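Local coordinates for inosine-uridine preferring nucleoside hydrolase family protein (Bacillus anthracis, PDB 2C40) that belongs to the nucleoside hydrolase family and binds a calcium ion together with alpha-D-ribofuranose at the C-terminal edge of a mostly parallel beta-sheet, at residues A[122-126]-A[247-251]; A[149-155]-A[192-197]; A[260-266]-A[287-293]. All coordinates share one frame; numbering follows the deposited sequence.

Interaction 1: residues A[122-126]-A[247-251]. With CA (calcium ion), chain C; RIB (alpha-D-ribofuranose), chain D.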
loop_
_atom_site.group_PDB
_atom_site.type_symbol
_atom_site.label_atom_id
_atom_site.label_comp_id
_atom_site.label_asym_id
_atom_site.label_seq_id
_atom_site.Cartn_x
_atom_site.Cartn_y
_atom_site.Cartn_z
ATOM N N LEU A 122 27.730 11.909 -6.766
ATOM C CA LEU A 122 26.314 12.278 -6.741
ATOM C C LEU A 122 25.469 11.138 -7.251
ATOM O O LEU A 122 25.750 10.560 -8.305
ATOM C CB LEU A 122 26.051 13.478 -7.638
ATOM C CG LEU A 122 26.799 14.752 -7.357
ATOM C CD1 LEU A 122 26.331 15.770 -8.404
ATOM C CD2 LEU A 122 26.517 15.239 -5.952
ATOM N N LEU A 123 24.474 10.776 -6.462
ATOM C CA LEU A 123 23.575 9.716 -6.762
ATOM C C LEU A 123 22.172 10.347 -6.783
ATOM O O LEU A 123 21.688 10.810 -5.748
ATOM C CB LEU A 123 23.652 8.695 -5.634
ATOM C CG LEU A 123 23.168 7.266 -5.847
ATOM C CD1 LEU A 123 22.617 6.732 -4.562
ATOM C CD2 LEU A 123 22.220 7.067 -6.976
ATOM N N PHE A 124 21.555 10.390 -7.968
ATOM C CA PHE A 124 20.226 10.936 -8.140
ATOM C C PHE A 124 19.315 9.822 -8.685
ATOM O O PHE A 124 19.543 9.259 -9.793
ATOM C CB PHE A 124 20.235 12.130 -9.081
ATOM C CG PHE A 124 20.678 13.424 -8.441
ATOM C CD1 PHE A 124 21.897 13.529 -7.801
ATOM C CD2 PHE A 124 19.862 14.539 -8.440
ATOM C CE1 PHE A 124 22.321 14.728 -7.185
ATOM C CE2 PHE A 124 20.290 15.741 -7.844
ATOM C CZ PHE A 124 21.521 15.799 -7.202
ATOM N N THR A 125 18.252 9.545 -7.908
ATOM C CA THR A 125 17.286 8.572 -8.263
ATOM C C THR A 125 15.883 9.146 -8.561
ATOM O O THR A 125 14.995 8.384 -8.907
ATOM C CB THR A 125 17.221 7.403 -7.247
ATOM O OG1 THR A 125 16.827 7.843 -5.933
ATOM C CG2 THR A 125 18.543 6.702 -7.186
ATOM N N GLY A 126 15.736 10.465 -8.511
ATOM C CA GLY A 126 14.630 11.193 -9.089
ATOM C C GLY A 126 15.138 12.096 -10.231
ATOM O O GLY A 126 16.247 11.911 -10.733
ATOM N N ASP A 247 15.978 2.328 -9.243
ATOM C CA ASP A 247 16.714 3.150 -8.290
ATOM C C ASP A 247 17.678 2.330 -7.397
ATOM O O ASP A 247 18.792 2.769 -7.110
ATOM C CB ASP A 247 15.733 3.944 -7.449
ATOM C CG ASP A 247 14.837 4.835 -8.301
ATOM O OD1 ASP A 247 15.167 5.065 -9.504
ATOM O OD2 ASP A 247 13.844 5.357 -7.759
ATOM N N VAL A 248 17.232 1.135 -6.996
ATOM C CA VAL A 248 17.994 0.261 -6.136
ATOM C C VAL A 248 19.254 -0.190 -6.897
ATOM O O VAL A 248 20.318 -0.300 -6.294
ATOM C CB VAL A 248 17.158 -0.950 -5.640
ATOM C CG1 VAL A 248 18.001 -1.912 -4.878
ATOM C CG2 VAL A 248 16.030 -0.494 -4.719
ATOM N N LEU A 249 19.113 -0.442 -8.193
ATOM C CA LEU A 249 20.202 -0.853 -9.025
ATOM C C LEU A 249 21.198 0.293 -9.213
ATOM O O LEU A 249 22.403 0.071 -9.269
ATOM C CB LEU A 249 19.699 -1.277 -10.380
ATOM C CG LEU A 249 20.660 -1.851 -11.425
ATOM C CD1 LEU A 249 21.004 -0.804 -12.421
ATOM C CD2 LEU A 249 21.923 -2.523 -10.837
ATOM N N THR A 250 20.671 1.500 -9.369
ATOM C CA THR A 250 21.477 2.721 -9.448
ATOM C C THR A 250 22.341 2.879 -8.206
ATOM O O THR A 250 23.548 3.122 -8.324
ATOM C CB THR A 250 20.580 3.973 -9.626
ATOM O OG1 THR A 250 19.706 3.792 -10.761
ATOM C CG2 THR A 250 21.401 5.210 -9.836
ATOM N N ALA A 251 21.721 2.708 -7.042
ATOM C CA ALA A 251 22.394 2.809 -5.738
ATOM C C ALA A 251 23.391 1.679 -5.516
ATOM O O ALA A 251 24.458 1.902 -4.944
ATOM C CB ALA A 251 21.362 2.817 -4.629
HETATM CA CA CA C . 12.793 7.577 -7.989
HETATM O O5 RIB D . 11.171 6.330 -14.509
HETATM C C5 RIB D . 11.529 5.479 -13.384
HETATM C C4 RIB D . 11.424 6.317 -12.108
HETATM O O4 RIB D . 10.027 6.637 -11.938
HETATM C C3 RIB D . 11.942 5.718 -10.784
HETATM O O3 RIB D . 13.151 6.444 -10.389
HETATM C C2 RIB D . 10.713 5.750 -9.772
HETATM O O2 RIB D . 10.799 6.262 -8.362
HETATM C C1 RIB D . 9.617 6.520 -10.551
HETATM O O HOH W 1 11.607 8.853 -9.741
#

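Interaction 2: residues A[149-155]-A[192-197]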
loop_
_atom_site.group_PDB
_atom_site.type_symbol
_atom_site.label_atom_id
_atom_site.label_comp_id
_atom_site.label_asym_id
_atom_site.label_seq_id
_atom_site.Cartn_x
_atom_site.Cartn_y
_atom_site.Cartn_z
ATOM N N VAL A 149 25.919 9.504 -10.825
ATOM C CA VAL A 149 25.187 8.304 -11.175
ATOM C C VAL A 149 23.714 8.627 -11.085
ATOM O O VAL A 149 23.225 9.037 -10.067
ATOM C CB VAL A 149 25.561 7.095 -10.285
ATOM C CG1 VAL A 149 24.937 5.794 -10.832
ATOM C CG2 VAL A 149 27.099 6.964 -10.235
ATOM N N TRP A 150 23.021 8.446 -12.198
ATOM C CA TRP A 150 21.638 8.840 -12.336
ATOM C C TRP A 150 20.796 7.734 -12.965
ATOM O O TRP A 150 21.164 7.121 -13.977
ATOM C CB TRP A 150 21.553 10.133 -13.169
ATOM C CG TRP A 150 20.165 10.710 -13.346
ATOM C CD1 TRP A 150 19.214 10.948 -12.365
ATOM C CD2 TRP A 150 19.579 11.103 -14.577
ATOM N NE1 TRP A 150 18.084 11.455 -12.927
ATOM C CE2 TRP A 150 18.271 11.571 -14.284
ATOM C CE3 TRP A 150 20.028 11.104 -15.907
ATOM C CZ2 TRP A 150 17.402 12.045 -15.270
ATOM C CZ3 TRP A 150 19.163 11.564 -16.900
ATOM C CH2 TRP A 150 17.849 12.013 -16.570
ATOM N N MET A 151 19.640 7.522 -12.338
ATOM C CA MET A 151 18.552 6.790 -12.917
ATOM C C MET A 151 17.760 7.723 -13.819
ATOM O O MET A 151 17.015 8.606 -13.378
ATOM C CB MET A 151 17.646 6.202 -11.822
ATOM C CG MET A 151 16.709 5.048 -12.356
ATOM S SD MET A 151 15.309 5.543 -13.416
ATOM C CE MET A 151 15.552 4.493 -14.812
ATOM N N GLY A 152 17.898 7.525 -15.104
ATOM C CA GLY A 152 17.152 8.324 -16.072
ATOM C C GLY A 152 17.395 7.832 -17.485
ATOM O O GLY A 152 18.355 7.084 -17.768
ATOM N N GLY A 153 16.470 8.212 -18.359
ATOM C CA GLY A 153 16.621 8.051 -19.799
ATOM C C GLY A 153 16.266 6.672 -20.287
ATOM O O GLY A 153 16.049 5.764 -19.488
ATOM N N THR A 154 16.188 6.570 -21.613
ATOM C CA THR A 154 16.092 5.309 -22.335
ATOM C C THR A 154 16.490 5.521 -23.809
ATOM O O THR A 154 16.313 6.624 -24.388
ATOM C CB THR A 154 14.649 4.669 -22.205
ATOM O OG1 THR A 154 14.612 3.369 -22.782
ATOM C CG2 THR A 154 13.541 5.544 -22.854
ATOM N N PHE A 155 17.050 4.470 -24.393
ATOM C CA PHE A 155 17.462 4.483 -25.807
ATOM C C PHE A 155 16.672 3.468 -26.627
ATOM O O PHE A 155 16.910 3.323 -27.813
ATOM C CB PHE A 155 18.996 4.319 -25.954
ATOM C CG PHE A 155 19.786 5.409 -25.235
ATOM C CD1 PHE A 155 20.291 5.190 -23.971
ATOM C CD2 PHE A 155 19.987 6.632 -25.817
ATOM C CE1 PHE A 155 20.960 6.175 -23.304
ATOM C CE2 PHE A 155 20.663 7.644 -25.158
ATOM C CZ PHE A 155 21.161 7.414 -23.903
ATOM N N ASP A 192 27.336 8.358 -15.224
ATOM C CA ASP A 192 26.884 7.007 -15.320
ATOM C C ASP A 192 25.336 7.025 -15.309
ATOM O O ASP A 192 24.706 7.612 -14.411
ATOM C CB ASP A 192 27.435 6.157 -14.164
ATOM C CG ASP A 192 28.997 6.143 -14.088
ATOM O OD1 ASP A 192 29.703 6.263 -15.112
ATOM O OD2 ASP A 192 29.503 5.988 -12.956
ATOM N N LEU A 193 24.753 6.367 -16.313
ATOM C CA LEU A 193 23.290 6.288 -16.538
ATOM C C LEU A 193 22.776 4.887 -16.291
ATOM O O LEU A 193 23.215 3.948 -16.963
ATOM C CB LEU A 193 22.899 6.522 -17.998
ATOM C CG LEU A 193 22.287 7.812 -18.476
ATOM C CD1 LEU A 193 21.610 7.606 -19.824
ATOM C CD2 LEU A 193 21.329 8.401 -17.446
ATOM N N ILE A 194 21.838 4.766 -15.353
ATOM C CA ILE A 194 20.968 3.575 -15.288
ATOM C C ILE A 194 19.646 3.927 -16.038
ATOM O O ILE A 194 18.781 4.660 -15.538
ATOM C CB ILE A 194 20.757 3.079 -13.839
ATOM C CG1 ILE A 194 22.050 2.497 -13.283
ATOM C CG2 ILE A 194 19.674 2.013 -13.758
ATOM C CD1 ILE A 194 23.128 3.511 -12.937
ATOM N N THR A 195 19.561 3.454 -17.274
ATOM C CA THR A 195 18.394 3.648 -18.134
ATOM C C THR A 195 17.288 2.648 -17.796
ATOM O O THR A 195 17.536 1.650 -17.104
ATOM C CB THR A 195 18.782 3.488 -19.599
ATOM O OG1 THR A 195 19.158 2.108 -19.854
ATOM C CG2 THR A 195 19.936 4.472 -19.973
ATOM N N LEU A 196 16.081 2.864 -18.321
ATOM C CA LEU A 196 15.063 1.831 -18.247
ATOM C C LEU A 196 15.563 0.431 -18.652
ATOM O O LEU A 196 15.218 -0.550 -17.953
ATOM C CB LEU A 196 13.833 2.205 -19.059
ATOM C CG LEU A 196 13.074 3.468 -18.575
ATOM C CD1 LEU A 196 11.970 3.849 -19.579
ATOM C CD2 LEU A 196 12.468 3.302 -17.164
ATOM N N GLU A 197 16.344 0.332 -19.746
ATOM C CA GLU A 197 16.807 -0.959 -20.320
ATOM C C GLU A 197 17.849 -1.642 -19.439
ATOM O O GLU A 197 18.020 -2.854 -19.524
ATOM C CB GLU A 197 17.600 -0.820 -21.644
ATOM C CG GLU A 197 17.027 -0.022 -22.750
ATOM C CD GLU A 197 17.246 1.461 -22.571
ATOM O OE1 GLU A 197 18.152 2.037 -23.199
ATOM O OE2 GLU A 197 16.475 2.018 -21.809
#

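Interaction 3: residues A[260-266]-A[287-293]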
loop_
_atom_site.group_PDB
_atom_site.type_symbol
_atom_site.label_atom_id
_atom_site.label_comp_id
_atom_site.label_asym_id
_atom_site.label_seq_id
_atom_site.Cartn_x
_atom_site.Cartn_y
_atom_site.Cartn_z
ATOM N N ALA A 260 27.641 -4.692 -12.968
ATOM C CA ALA A 260 27.221 -4.486 -14.332
ATOM C C ALA A 260 28.410 -4.059 -15.182
ATOM O O ALA A 260 29.557 -4.020 -14.708
ATOM C CB ALA A 260 26.132 -3.447 -14.374
ATOM N N LYS A 261 28.133 -3.840 -16.461
ATOM C CA LYS A 261 29.081 -3.280 -17.393
ATOM C C LYS A 261 28.585 -1.910 -17.774
ATOM O O LYS A 261 27.486 -1.532 -17.444
ATOM C CB LYS A 261 29.175 -4.152 -18.632
ATOM C CG LYS A 261 30.019 -5.399 -18.440
ATOM C CD LYS A 261 29.218 -6.593 -18.876
ATOM C CE LYS A 261 30.026 -7.859 -18.987
ATOM N NZ LYS A 261 30.568 -7.845 -20.338
ATOM N N VAL A 262 29.412 -1.181 -18.483
ATOM C CA VAL A 262 29.078 0.147 -18.946
ATOM C C VAL A 262 29.578 0.319 -20.409
ATOM O O VAL A 262 30.704 -0.059 -20.731
ATOM C CB VAL A 262 29.705 1.166 -17.993
ATOM C CG1 VAL A 262 29.985 2.461 -18.680
ATOM C CG2 VAL A 262 28.787 1.403 -16.817
ATOM N N GLN A 263 28.712 0.865 -21.270
ATOM C CA GLN A 263 29.088 1.268 -22.620
ATOM C C GLN A 263 28.951 2.784 -22.710
ATOM O O GLN A 263 27.886 3.358 -22.448
ATOM C CB GLN A 263 28.227 0.591 -23.713
ATOM C CG GLN A 263 28.963 -0.497 -24.534
ATOM C CD GLN A 263 29.969 0.049 -25.541
ATOM O OE1 GLN A 263 30.514 1.136 -25.383
ATOM N NE2 GLN A 263 30.185 -0.697 -26.605
ATOM N N THR A 264 30.044 3.422 -23.075
ATOM C CA THR A 264 30.054 4.850 -23.305
ATOM C C THR A 264 29.403 5.120 -24.644
ATOM O O THR A 264 29.812 4.560 -25.658
ATOM C CB THR A 264 31.480 5.386 -23.287
ATOM O OG1 THR A 264 32.034 5.128 -21.990
ATOM C CG2 THR A 264 31.502 6.894 -23.598
ATOM N N ILE A 265 28.368 5.947 -24.623
ATOM C CA ILE A 265 27.718 6.409 -25.838
ATOM C C ILE A 265 27.591 7.925 -25.750
ATOM O O ILE A 265 27.613 8.451 -24.662
ATOM C CB ILE A 265 26.345 5.684 -26.118
ATOM C CG1 ILE A 265 25.238 6.145 -25.197
ATOM C CG2 ILE A 265 26.476 4.110 -26.102
ATOM C CD1 ILE A 265 23.887 6.158 -25.925
ATOM N N ASN A 266 27.531 8.597 -26.905
ATOM C CA ASN A 266 27.317 10.037 -26.994
ATOM C C ASN A 266 25.839 10.308 -27.191
ATOM O O ASN A 266 25.171 9.633 -27.996
ATOM C CB ASN A 266 28.100 10.673 -28.145
ATOM C CG ASN A 266 29.603 10.575 -27.961
ATOM O OD1 ASN A 266 30.136 10.663 -26.855
ATOM N ND2 ASN A 266 30.277 10.350 -29.044
ATOM N N PRO A 287 29.374 12.354 -23.888
ATOM C CA PRO A 287 29.573 11.006 -23.367
ATOM C C PRO A 287 28.822 10.670 -22.070
ATOM O O PRO A 287 28.832 11.424 -21.076
ATOM C CB PRO A 287 31.092 10.923 -23.202
ATOM C CG PRO A 287 31.521 12.351 -23.042
ATOM C CD PRO A 287 30.650 13.110 -23.937
ATOM N N VAL A 288 28.191 9.509 -22.124
ATOM C CA VAL A 288 27.409 8.978 -21.052
ATOM C C VAL A 288 27.742 7.487 -20.999
ATOM O O VAL A 288 27.833 6.821 -22.018
ATOM C CB VAL A 288 25.894 9.344 -21.278
ATOM C CG1 VAL A 288 25.017 8.372 -20.791
ATOM C CG2 VAL A 288 25.563 10.684 -20.605
ATOM N N HIS A 289 27.936 6.988 -19.785
ATOM C CA HIS A 289 28.320 5.605 -19.507
ATOM C C HIS A 289 27.091 4.809 -19.061
ATOM O O HIS A 289 26.656 4.863 -17.929
ATOM C CB HIS A 289 29.423 5.610 -18.441
ATOM C CG HIS A 289 30.546 6.553 -18.759
ATOM N ND1 HIS A 289 31.450 6.318 -19.771
ATOM C CD2 HIS A 289 30.885 7.749 -18.224
ATOM C CE1 HIS A 289 32.304 7.321 -19.836
ATOM N NE2 HIS A 289 31.977 8.206 -18.914
ATOM N N VAL A 290 26.540 4.067 -19.999
ATOM C CA VAL A 290 25.268 3.425 -19.862
ATOM C C VAL A 290 25.413 2.006 -19.303
ATOM O O VAL A 290 26.111 1.165 -19.861
ATOM C CB VAL A 290 24.513 3.400 -21.239
ATOM C CG1 VAL A 290 23.160 2.704 -21.094
ATOM C CG2 VAL A 290 24.289 4.815 -21.757
ATOM N N VAL A 291 24.722 1.741 -18.203
ATOM C CA VAL A 291 24.861 0.463 -17.543
ATOM C C VAL A 291 24.131 -0.591 -18.379
ATOM O O VAL A 291 23.071 -0.312 -18.953
ATOM C CB VAL A 291 24.336 0.531 -16.118
ATOM C CG1 VAL A 291 24.210 -0.868 -15.469
ATOM C CG2 VAL A 291 25.250 1.431 -15.300
ATOM N N TYR A 292 24.720 -1.780 -18.482
ATOM C CA TYR A 292 24.033 -2.940 -19.026
ATOM C C TYR A 292 24.590 -4.236 -18.432
ATOM O O TYR A 292 25.573 -4.231 -17.691
ATOM C CB TYR A 292 24.117 -2.939 -20.547
ATOM C CG TYR A 292 25.485 -3.237 -21.090
ATOM C CD1 TYR A 292 26.491 -2.307 -20.997
ATOM C CD2 TYR A 292 25.757 -4.455 -21.692
ATOM C CE1 TYR A 292 27.781 -2.574 -21.509
ATOM C CE2 TYR A 292 27.062 -4.751 -22.212
ATOM C CZ TYR A 292 28.059 -3.794 -22.105
ATOM O OH TYR A 292 29.322 -4.017 -22.606
ATOM N N ASP A 293 23.934 -5.336 -18.765
ATOM C CA ASP A 293 24.398 -6.673 -18.441
ATOM C C ASP A 293 24.664 -6.795 -16.961
ATOM O O ASP A 293 25.777 -7.134 -16.540
ATOM C CB ASP A 293 25.616 -7.070 -19.270
ATOM C CG ASP A 293 25.932 -8.552 -19.165
ATOM O OD1 ASP A 293 25.009 -9.306 -18.807
ATOM O OD2 ASP A 293 27.088 -8.974 -19.437
HETATM O O HOH W 2 31.518 -1.786 -23.073
#

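Interaction 1: residues A[122-126]-A[247-251]
A chi1 of -58° sets D247 CG beside the backbone N and anti to the carbonyl carbon, facing T125, the first residue after strand 120-124, while T250, one turn further along the helix, has its CG2 anti to the backbone N and directed at L123. The arrangement is the calcium site of the nucleoside hydrolase fold, set where strand 120-124 of the central sheet gives way to a loop and the antiparallel helix 246-255 passes over it. T125 O and D247 OD2 each bind the calcium ion at 2.5 Å. The metal reconciles these two acceptors, which stand 3.4 Å apart with no proton to share. D9 and D14, a water, and O2 and O3 of the ribofuranose complete the coordination. The other carboxylate oxygen, D247 OD1, comes within 2.6 Å of ribofuranose O3, so one aspartate touches both metal and sugar. Behind this polar front the threonine side chain crosses the aspartate, T125 CB meeting D247 CG at 3.7 Å. The hydroxyl of T250 is occupied by W246 O, and apolar packing begins with its methyl CG2, 3.5 Å from L123 CD2. The second leucine branch, CD1, rests 4.1 Å from A251 CB.

Interaction 2: residues A[149-155]-A[192-197]
E197 receives two hydrogen bonds from the facing loop, one on each carboxylate oxygen. T154 OG1 donates to E197 OE2 over a very short modelled distance of 2.5 Å, and F155 N reaches E197 OE1 at 2.9 Å from above the carboxylate plane. A bend at chi2 (81°) turns the glutamate back to meet both donors. Next come the backbone bonds of two adjacent parallel strands, 145-151 and 191-194, in the central sheet: W150 N to D192 O, and I194 N to W150 O at 2.8 Å. The pairing outlasts the strands, for G152 N bonds to I194 O and L196 N to G153 O, the latter at 3.1 Å. On the face bearing W150 and L193, the two side chains run alongside each other, and L193 CD2 approaches W150 CE3 to 3.4 Å. The indole also carries G152 CA over one face, while its NE1 bonds to G126 O. L193 CD1 meets the edge of the F155 ring at CE1, 3.8 Å away. On the opposite face V149 CG1 touches I194 CD1 at 3.6 Å. M151, part of the ribofuranose pocket, curls its CE to 3.3 Å from I194 O. A donor at each oxygen would limit rotation of the E197 carboxylate, although the threonine bond is doubtfully short; the implied effect is to tie 152-155 to 195-197 beyond the paired strands.

Interaction 3: residues A[260-266]-A[287-293]
P287 faces N266 in a non-hydrogen-bonded pair, its CB lying 3.8 Å from N266 OD1. V288 then bonds in both directions with I265, each N-to-O distance being 2.8 Å. At H289 the side chains take over: ND1 and T264 OG1 are hydrogen-bonded at 2.6 Å, the hydroxyl oxygen lying at the ring edge and in its plane. Since H289 NE2 bonds to E190 OE1, the imidazole is held at both nitrogens, and its rotation is thereby fixed. V262 CG1 presses closely on H289 CB from the same face, at 3.2 Å. V290 returns to the backbone pattern, exchanging bonds with Q263, and its CG2 packs 3.8 Å from I265 CG1 on the other face.

Such reciprocal bonding marks an antiparallel pair, here strands 261-269 and 286-292, whose directions differ by 148°. They form part of the antiparallel extension of an otherwise parallel sheet: 286-292 runs parallel to 191-194 on one flank and antiparallel to 261-269 on the other.

V291 turns inward toward F253 of helix 246-255. Its CG1 is tightly packed against A260 CB, at 3.4 Å, while CG2 meets V262 CG2. Y292 shares two backbone bonds with K261, and its chi1 of 71° swings the ring beneath the lysine: K261 CB stands over one ring face, 3.9 Å from the centroid and 25° off the normal, in a CH-pi contact. The ring edge borders the backbone of V262 and Q263, and one water connects Y292 OH with V262 O. D293, past the strand end, lies alongside the lysine chain, whose CD and CE hug OD2; K261 NZ itself makes a long salt bridge to D293 OD2 at 3.8 Å.

The three contacts step across one sheet, from the calcium site to its antiparallel border. Interactions 1 and 2, with centres 10 Å apart, share neighbouring strands, joined by L122 O and V149 N at 2.7 Å. They also meet near the pocket, where M151 CG lies 3.2 Å from D247 OD1, so a residue of interaction 2 packs directly on a calcium ligand. Interaction 3 continues the sheet: L193 N and H289 O approach to 2.9 Å, and F155 CZ rests on I265 CD1. It is remote from the sugar, the V291 side chain being about 14 Å from the ribofuranose. Helix 246-255, which supplies D247, leads directly into strand 261-269 of interaction 3.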